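PDB 2C40: inosine-uridine preferring nucleoside hydrolase family protein from Bacillus anthracis, which belongs to the nucleoside hydrolase family and holds a calcium ion and alpha-D-ribofuranose in its pocket. Local coordinates for residues R183-N188 against S267-Y272; P104-L109 against L135-I140. All coordinates share one frame; numbering follows the deposited sequence.

Interaction 1. Residues R183-N188 against S267-Y272; sequences RVWEAN and SIVHTY
One face of the W185 indole is met by V269, whose CG2 stands 3.8 Å from the centroid of the five-membered ring and 7° off the ring normal, a CH-pi contact over the pyrrole part of the ring system. At the edge of the indole, near its plane, lies the backbone of S267, with S267 O 3.7 Å from W185 CD1. The contact is a helix-on-sheet packing of the nucleoside hydrolase fold: W185 sits in the last turn of helix 178-186, and S267 and V269 are alternate residues at the end of strand 261-269, both directed at the helix. The CA-CB bond of I268 between them is directed away from the helix, and its side chain touches V280 of the neighbouring strand 279-281.

W185 chi1 of -107° is off the staggered values, and this rotation carries the indole out to the strand, where the W185 and V269 side chains cross at about a right angle. V269 also rests on V181, one helical turn before W185, which extends the apolar seam along the helix. The S267 hydroxyl is engaged within the sheet by a weak hydrogen bond to V280 O. No hydrogen bond joins the two segments. W185 NE1 is buried here with no hydrogen-bond partner in the model; its nearest neighbours across the contact are S267 O at 3.7 Å and S267 CB at 3.8 Å.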
ATOM      1  N   ARG A 183      11.496  31.123 -11.418  1.00 42.99           N
ATOM      2  CA  ARG A 183      11.790  32.049 -10.303  1.00 43.90           C
ATOM      3  C   ARG A 183      13.014  31.658  -9.452  1.00 43.47           C
ATOM      4  O   ARG A 183      13.856  32.503  -9.068  1.00 42.65           O
ATOM      5  CB  ARG A 183      10.659  31.989  -9.342  1.00 44.08           C
ATOM      6  CG  ARG A 183       9.740  33.054  -9.453  1.00 50.59           C
ATOM      7  CD  ARG A 183       9.971  34.089  -8.342  1.00 55.98           C
ATOM      8  NE  ARG A 183       9.456  35.351  -8.858  1.00 59.54           N
ATOM      9  CZ  ARG A 183       8.189  35.559  -9.186  1.00 59.30           C
ATOM     10  NH1 ARG A 183       7.279  34.615  -8.991  1.00 60.48           N
ATOM     11  NH2 ARG A 183       7.822  36.736  -9.678  1.00 59.24           N
ATOM     12  N   VAL A 184      13.075  30.374  -9.103  1.00 43.21           N
ATOM     13  CA  VAL A 184      14.221  29.871  -8.327  1.00 43.33           C
ATOM     14  C   VAL A 184      15.463  30.007  -9.204  1.00 43.28           C
ATOM     15  O   VAL A 184      16.521  30.516  -8.764  1.00 44.72           O
ATOM     16  CB  VAL A 184      14.013  28.437  -7.859  1.00 43.61           C
ATOM     17  CG1 VAL A 184      15.296  27.867  -7.281  1.00 44.41           C
ATOM     18  CG2 VAL A 184      12.866  28.368  -6.843  1.00 44.20           C
ATOM     19  N   TRP A 185      15.327  29.638 -10.470  1.00 43.10           N
ATOM     20  CA  TRP A 185      16.441  29.737 -11.399  1.00 43.35           C
ATOM     21  C   TRP A 185      16.947  31.182 -11.554  1.00 43.62           C
ATOM     22  O   TRP A 185      18.138  31.364 -11.782  1.00 42.75           O
ATOM     23  CB  TRP A 185      16.074  29.195 -12.771  1.00 43.06           C
ATOM     24  CG  TRP A 185      16.655  27.858 -13.192  1.00 44.42           C
ATOM     25  CD1 TRP A 185      17.355  27.605 -14.343  1.00 44.08           C
ATOM     26  CD2 TRP A 185      16.558  26.605 -12.510  1.00 44.03           C
ATOM     27  NE1 TRP A 185      17.689  26.300 -14.419  1.00 43.81           N
ATOM     28  CE2 TRP A 185      17.206  25.652 -13.313  1.00 43.47           C
ATOM     29  CE3 TRP A 185      15.982  26.196 -11.297  1.00 43.63           C
ATOM     30  CZ2 TRP A 185      17.297  24.320 -12.953  1.00 40.91           C
ATOM     31  CZ3 TRP A 185      16.107  24.886 -10.929  1.00 43.51           C
ATOM     32  CH2 TRP A 185      16.758  23.959 -11.755  1.00 43.71           C
ATOM     33  N   GLU A 186      16.088  32.189 -11.422  1.00 42.88           N
ATOM     34  CA  GLU A 186      16.573  33.545 -11.545  1.00 44.48           C
ATOM     35  C   GLU A 186      17.230  34.043 -10.244  1.00 43.91           C
ATOM     36  O   GLU A 186      17.995  34.984 -10.287  1.00 45.29           O
ATOM     37  CB  GLU A 186      15.495  34.508 -12.075  1.00 43.71           C
ATOM     38  CG  GLU A 186      14.253  34.588 -11.236  1.00 47.97           C
ATOM     39  CD  GLU A 186      13.286  35.702 -11.698  1.00 48.19           C
ATOM     40  OE1 GLU A 186      13.519  36.896 -11.371  1.00 53.58           O
ATOM     41  OE2 GLU A 186      12.287  35.368 -12.353  1.00 55.66           O
ATOM     42  N   ALA A 187      16.950  33.425  -9.104  1.00 43.89           N
ATOM     43  CA  ALA A 187      17.565  33.851  -7.836  1.00 43.82           C
ATOM     44  C   ALA A 187      19.094  33.678  -7.845  1.00 43.69           C
ATOM     45  O   ALA A 187      19.664  32.779  -8.513  1.00 42.84           O
ATOM     46  CB  ALA A 187      16.969  33.075  -6.652  1.00 43.95           C
ATOM     47  N   ASN A 188      19.737  34.538  -7.069  1.00 43.77           N
ATOM     48  CA  ASN A 188      21.155  34.432  -6.808  1.00 44.18           C
ATOM     49  C   ASN A 188      21.431  33.386  -5.704  1.00 44.10           C
ATOM     50  O   ASN A 188      21.725  33.710  -4.547  1.00 44.02           O
ATOM     51  CB  ASN A 188      21.742  35.812  -6.461  1.00 44.19           C
ATOM     52  CG  ASN A 188      23.251  35.813  -6.423  1.00 45.04           C
ATOM     53  OD1 ASN A 188      23.909  34.960  -7.003  1.00 49.99           O
ATOM     54  ND2 ASN A 188      23.803  36.776  -5.741  1.00 46.08           N
ATOM     55  N   SER A 267      21.823  26.149 -17.755  1.00 43.14           N
ATOM     56  CA  SER A 267      20.495  25.579 -17.886  1.00 43.97           C
ATOM     57  C   SER A 267      19.410  26.644 -17.899  1.00 43.63           C
ATOM     58  O   SER A 267      19.567  27.690 -17.290  1.00 44.35           O
ATOM     59  CB  SER A 267      20.263  24.593 -16.714  1.00 43.34           C
ATOM     60  OG  SER A 267      19.196  23.716 -17.014  1.00 46.49           O
ATOM     61  N   ILE A 268      18.349  26.382 -18.653  1.00 43.79           N
ATOM     62  CA  ILE A 268      17.069  27.104 -18.574  1.00 43.84           C
ATOM     63  C   ILE A 268      15.870  26.121 -18.272  1.00 43.76           C
ATOM     64  O   ILE A 268      15.956  24.928 -18.493  1.00 42.78           O
ATOM     65  CB  ILE A 268      16.793  27.833 -19.888  1.00 43.98           C
ATOM     66  CG1 ILE A 268      16.514  26.838 -21.034  1.00 44.71           C
ATOM     67  CG2 ILE A 268      17.968  28.793 -20.233  1.00 43.07           C
ATOM     68  CD1 ILE A 268      16.230  27.510 -22.355  1.00 44.33           C
ATOM     69  N   VAL A 269      14.757  26.654 -17.781  1.00 44.17           N
ATOM     70  CA  VAL A 269      13.523  25.896 -17.684  1.00 44.34           C
ATOM     71  C   VAL A 269      12.511  26.555 -18.619  1.00 44.43           C
ATOM     72  O   VAL A 269      12.436  27.797 -18.663  1.00 43.42           O
ATOM     73  CB  VAL A 269      12.798  25.973 -16.326  1.00 44.64           C
ATOM     74  CG1 VAL A 269      12.108  24.589 -15.970  1.00 44.74           C
ATOM     75  CG2 VAL A 269      13.659  26.484 -15.214  1.00 46.65           C
ATOM     76  N   HIS A 270      11.739  25.717 -19.327  1.00 44.54           N
ATOM     77  CA  HIS A 270      10.586  26.165 -20.103  1.00 44.33           C
ATOM     78  C   HIS A 270       9.446  26.332 -19.160  1.00 44.61           C
ATOM     79  O   HIS A 270       9.232  25.506 -18.288  1.00 42.92           O
ATOM     80  CB  HIS A 270      10.177  25.174 -21.189  1.00 44.45           C
ATOM     81  CG  HIS A 270      11.170  25.050 -22.303  1.00 45.62           C
ATOM     82  ND1 HIS A 270      10.945  24.279 -23.423  1.00 47.44           N
ATOM     83  CD2 HIS A 270      12.396  25.598 -22.470  1.00 44.42           C
ATOM     84  CE1 HIS A 270      11.993  24.359 -24.229  1.00 44.94           C
ATOM     85  NE2 HIS A 270      12.894  25.133 -23.663  1.00 41.85           N
ATOM     86  N   THR A 271       8.695  27.408 -19.376  1.00 45.68           N
ATOM     87  CA  THR A 271       7.680  27.881 -18.435  1.00 46.39           C
ATOM     88  C   THR A 271       6.248  27.675 -18.955  1.00 46.24           C
ATOM     89  O   THR A 271       5.308  27.642 -18.151  1.00 46.51           O
ATOM     90  CB  THR A 271       7.948  29.408 -18.049  1.00 47.10           C
ATOM     91  OG1 THR A 271       6.746  30.035 -17.608  1.00 49.84           O
ATOM     92  CG2 THR A 271       8.397  30.221 -19.235  1.00 48.48           C
ATOM     93  N   TYR A 272       6.080  27.497 -20.272  1.00 45.84           N
ATOM     94  CA  TYR A 272       4.763  27.531 -20.914  1.00 45.73           C
ATOM     95  C   TYR A 272       4.687  26.626 -22.143  1.00 45.24           C
ATOM     96  O   TYR A 272       5.719  26.240 -22.709  1.00 45.91           O
ATOM     97  CB  TYR A 272       4.426  28.982 -21.305  1.00 45.71           C
TER

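Interaction 2. Residues P104-L109 against L135-I140; sequences PAHHHL and LYEAPI
H106 and H107, successive residues in the first turn of helix 105-115, both reach the carboxylate of E137 at the end of helix 129-137. The turn starts at P104, the N-cap residue, whose carbonyl accepts the backbone N-H of H108. H106 has CG between its backbone N and carbonyl carbon (chi1 64°), which lifts the imidazole toward the other helix; its edge meets E137 OE2, with H106 CE1 at 3.2 Å and H106 ND1 at 3.4 Å from that oxygen. H107 then presents NE2 to the other oxygen in a hydrogen bond of 2.9 Å to E137 OE1. The acceptor lies in the imidazole plane and offers its syn lone pair, although the N-H...O angle of 140° leaves the bond bent. The carboxylate stands nearly perpendicular to both rings. Deeper between the helices, L109 packs on A134.

The E137 chain, extended beyond CG, brings the carboxylate to the two imidazoles, and each oxygen faces a different ring. Such a His-carboxylate bond would be expected to favour protonation of H107, and the negative charge could also polarise the H106 ring.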
ATOM      1  N   PRO A 104       2.013  29.344   7.247  1.00 42.60           N
ATOM      2  CA  PRO A 104       2.133  28.493   6.075  1.00 42.59           C
ATOM      3  C   PRO A 104       3.611  28.310   5.672  1.00 43.06           C
ATOM      4  O   PRO A 104       4.458  29.198   5.992  1.00 43.13           O
ATOM      5  CB  PRO A 104       1.340  29.257   4.995  1.00 42.70           C
ATOM      6  CG  PRO A 104       1.221  30.630   5.482  1.00 41.56           C
ATOM      7  CD  PRO A 104       1.253  30.576   6.964  1.00 42.00           C
ATOM      8  N   ALA A 105       3.900  27.221   4.955  1.00 41.53           N
ATOM      9  CA  ALA A 105       5.276  26.820   4.657  1.00 41.55           C
ATOM     10  C   ALA A 105       6.189  27.929   4.098  1.00 41.36           C
ATOM     11  O   ALA A 105       7.317  28.061   4.537  1.00 41.51           O
ATOM     12  CB  ALA A 105       5.270  25.613   3.689  1.00 41.46           C
ATOM     13  N   HIS A 106       5.715  28.727   3.145  1.00 41.28           N
ATOM     14  CA  HIS A 106       6.577  29.765   2.548  1.00 41.73           C
ATOM     15  C   HIS A 106       6.975  30.849   3.540  1.00 42.37           C
ATOM     16  O   HIS A 106       8.110  31.303   3.513  1.00 43.03           O
ATOM     17  CB  HIS A 106       5.972  30.368   1.286  1.00 41.64           C
ATOM     18  CG  HIS A 106       4.683  31.113   1.505  1.00 40.30           C
ATOM     19  ND1 HIS A 106       4.525  32.443   1.167  1.00 40.63           N
ATOM     20  CD2 HIS A 106       3.491  30.711   1.986  1.00 37.03           C
ATOM     21  CE1 HIS A 106       3.289  32.823   1.439  1.00 38.13           C
ATOM     22  NE2 HIS A 106       2.644  31.789   1.941  1.00 36.98           N
ATOM     23  N   HIS A 107       6.035  31.228   4.415  1.00 42.49           N
ATOM     24  CA  HIS A 107       6.295  32.136   5.504  1.00 42.68           C
ATOM     25  C   HIS A 107       7.149  31.518   6.595  1.00 41.86           C
ATOM     26  O   HIS A 107       8.063  32.152   7.116  1.00 41.36           O
ATOM     27  CB  HIS A 107       4.979  32.622   6.103  1.00 43.25           C
ATOM     28  CG  HIS A 107       4.280  33.648   5.270  1.00 42.65           C
ATOM     29  ND1 HIS A 107       3.044  34.148   5.602  1.00 42.82           N
ATOM     30  CD2 HIS A 107       4.632  34.259   4.117  1.00 44.03           C
ATOM     31  CE1 HIS A 107       2.684  35.059   4.720  1.00 41.98           C
ATOM     32  NE2 HIS A 107       3.624  35.137   3.799  1.00 42.52           N
ATOM     33  N   HIS A 108       6.853  30.275   6.915  1.00 41.78           N
ATOM     34  CA  HIS A 108       7.665  29.504   7.847  1.00 41.48           C
ATOM     35  C   HIS A 108       9.133  29.449   7.393  1.00 41.64           C
ATOM     36  O   HIS A 108      10.063  29.609   8.183  1.00 40.33           O
ATOM     37  CB  HIS A 108       7.061  28.105   7.954  1.00 40.49           C
ATOM     38  CG  HIS A 108       7.761  27.206   8.910  1.00 39.78           C
ATOM     39  ND1 HIS A 108       8.420  26.052   8.506  1.00 40.53           N
ATOM     40  CD2 HIS A 108       7.894  27.271  10.252  1.00 38.61           C
ATOM     41  CE1 HIS A 108       8.925  25.450   9.567  1.00 38.86           C
ATOM     42  NE2 HIS A 108       8.638  26.179  10.639  1.00 39.59           N
ATOM     43  N   LEU A 109       9.323  29.193   6.111  1.00 42.48           N
ATOM     44  CA  LEU A 109      10.649  29.105   5.540  1.00 43.71           C
ATOM     45  C   LEU A 109      11.413  30.431   5.730  1.00 43.50           C
ATOM     46  O   LEU A 109      12.555  30.440   6.192  1.00 43.40           O
ATOM     47  CB  LEU A 109      10.520  28.710   4.069  1.00 44.36           C
ATOM     48  CG  LEU A 109      11.688  28.803   3.080  1.00 45.57           C
ATOM     49  CD1 LEU A 109      12.903  28.179   3.614  1.00 46.96           C
ATOM     50  CD2 LEU A 109      11.232  28.068   1.834  1.00 45.53           C
ATOM     51  N   LEU A 135      10.796  33.623  -1.996  1.00 41.76           N
ATOM     52  CA  LEU A 135      11.682  34.543  -2.708  1.00 42.17           C
ATOM     53  C   LEU A 135      10.967  35.763  -3.253  1.00 42.90           C
ATOM     54  O   LEU A 135      11.466  36.895  -3.174  1.00 42.41           O
ATOM     55  CB  LEU A 135      12.350  33.793  -3.846  1.00 42.08           C
ATOM     56  CG  LEU A 135      13.348  32.725  -3.369  1.00 42.28           C
ATOM     57  CD1 LEU A 135      13.603  31.772  -4.502  1.00 43.05           C
ATOM     58  CD2 LEU A 135      14.668  33.388  -2.891  1.00 44.07           C
ATOM     59  N   TYR A 136       9.772  35.549  -3.769  1.00 44.19           N
ATOM     60  CA  TYR A 136       8.986  36.665  -4.291  1.00 44.85           C
ATOM     61  C   TYR A 136       8.680  37.693  -3.179  1.00 44.29           C
ATOM     62  O   TYR A 136       8.852  38.879  -3.366  1.00 43.33           O
ATOM     63  CB  TYR A 136       7.734  36.165  -4.999  1.00 45.83           C
ATOM     64  CG  TYR A 136       6.885  37.309  -5.401  1.00 49.37           C
ATOM     65  CD1 TYR A 136       5.684  37.588  -4.706  1.00 50.51           C
ATOM     66  CD2 TYR A 136       7.298  38.194  -6.407  1.00 50.93           C
ATOM     67  CE1 TYR A 136       4.901  38.680  -5.040  1.00 51.11           C
ATOM     68  CE2 TYR A 136       6.492  39.307  -6.748  1.00 51.32           C
ATOM     69  CZ  TYR A 136       5.295  39.531  -6.057  1.00 50.22           C
ATOM     70  OH  TYR A 136       4.479  40.631  -6.334  1.00 53.72           O
ATOM     71  N   GLU A 137       8.297  37.211  -2.007  1.00 44.36           N
ATOM     72  CA  GLU A 137       7.928  38.090  -0.901  1.00 44.37           C
ATOM     73  C   GLU A 137       9.106  38.652  -0.117  1.00 43.64           C
ATOM     74  O   GLU A 137       9.077  39.798   0.338  1.00 43.28           O
ATOM     75  CB  GLU A 137       7.021  37.345   0.051  1.00 45.44           C
ATOM     76  CG  GLU A 137       5.736  36.979  -0.617  1.00 47.75           C
ATOM     77  CD  GLU A 137       4.790  36.208   0.261  1.00 50.56           C
ATOM     78  OE1 GLU A 137       4.836  36.402   1.498  1.00 53.92           O
ATOM     79  OE2 GLU A 137       3.967  35.441  -0.307  1.00 53.14           O
ATOM     80  N   ALA A 138      10.145  37.846   0.037  1.00 43.33           N
ATOM     81  CA  ALA A 138      11.312  38.219   0.835  1.00 42.95           C
ATOM     82  C   ALA A 138      12.606  37.777   0.157  1.00 42.61           C
ATOM     83  O   ALA A 138      13.244  36.826   0.586  1.00 42.59           O
ATOM     84  CB  ALA A 138      11.213  37.605   2.221  1.00 42.77           C
ATOM     85  N   PRO A 139      13.006  38.457  -0.915  1.00 42.51           N
ATOM     86  CA  PRO A 139      14.256  38.047  -1.575  1.00 42.69           C
ATOM     87  C   PRO A 139      15.566  38.167  -0.738  1.00 42.74           C
ATOM     88  O   PRO A 139      16.593  37.542  -1.107  1.00 42.55           O
ATOM     89  CB  PRO A 139      14.339  38.961  -2.801  1.00 43.29           C
ATOM     90  CG  PRO A 139      13.395  40.086  -2.548  1.00 43.15           C
ATOM     91  CD  PRO A 139      12.369  39.618  -1.556  1.00 42.69           C
ATOM     92  N   ILE A 140      15.534  38.933   0.361  1.00 42.08           N
ATOM     93  CA  ILE A 140      16.652  38.988   1.329  1.00 42.23           C
ATOM     94  C   ILE A 140      17.142  37.582   1.732  1.00 42.39           C
ATOM     95  O   ILE A 140      18.296  37.373   2.075  1.00 42.64           O
ATOM     96  CB  ILE A 140      16.221  39.749   2.631  1.00 42.27           C
ATOM     97  CG1 ILE A 140      17.417  40.020   3.534  1.00 42.34           C
ATOM     98  CG2 ILE A 140      15.047  39.003   3.365  1.00 41.61           C
ATOM     99  CD1 ILE A 140      17.080  40.755   4.782  1.00 41.47           C
TER

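Overall arrangement
After the first three strands and their helices, the chain reaches helix 105-115, passes through strand 120-124 and returns along helix 129-137, where interaction 2 closes a loop of 25 residues and ties together the two helices flanking that strand. The chain then goes through strand 145-151 to helix 178-186. Interaction 1 opens there and closes across 78 intervening residues, on strand 261-269, fastening the helix to the antiparallel end of the mixed sheet. The loops follow in series, neither nesting nor crossing. The centres of the two interactions lie about 17 Å apart, and they touch directly: R183 of helix 178-186 packs on Y136, while V184 and, just past the helix end, A187 meet L135.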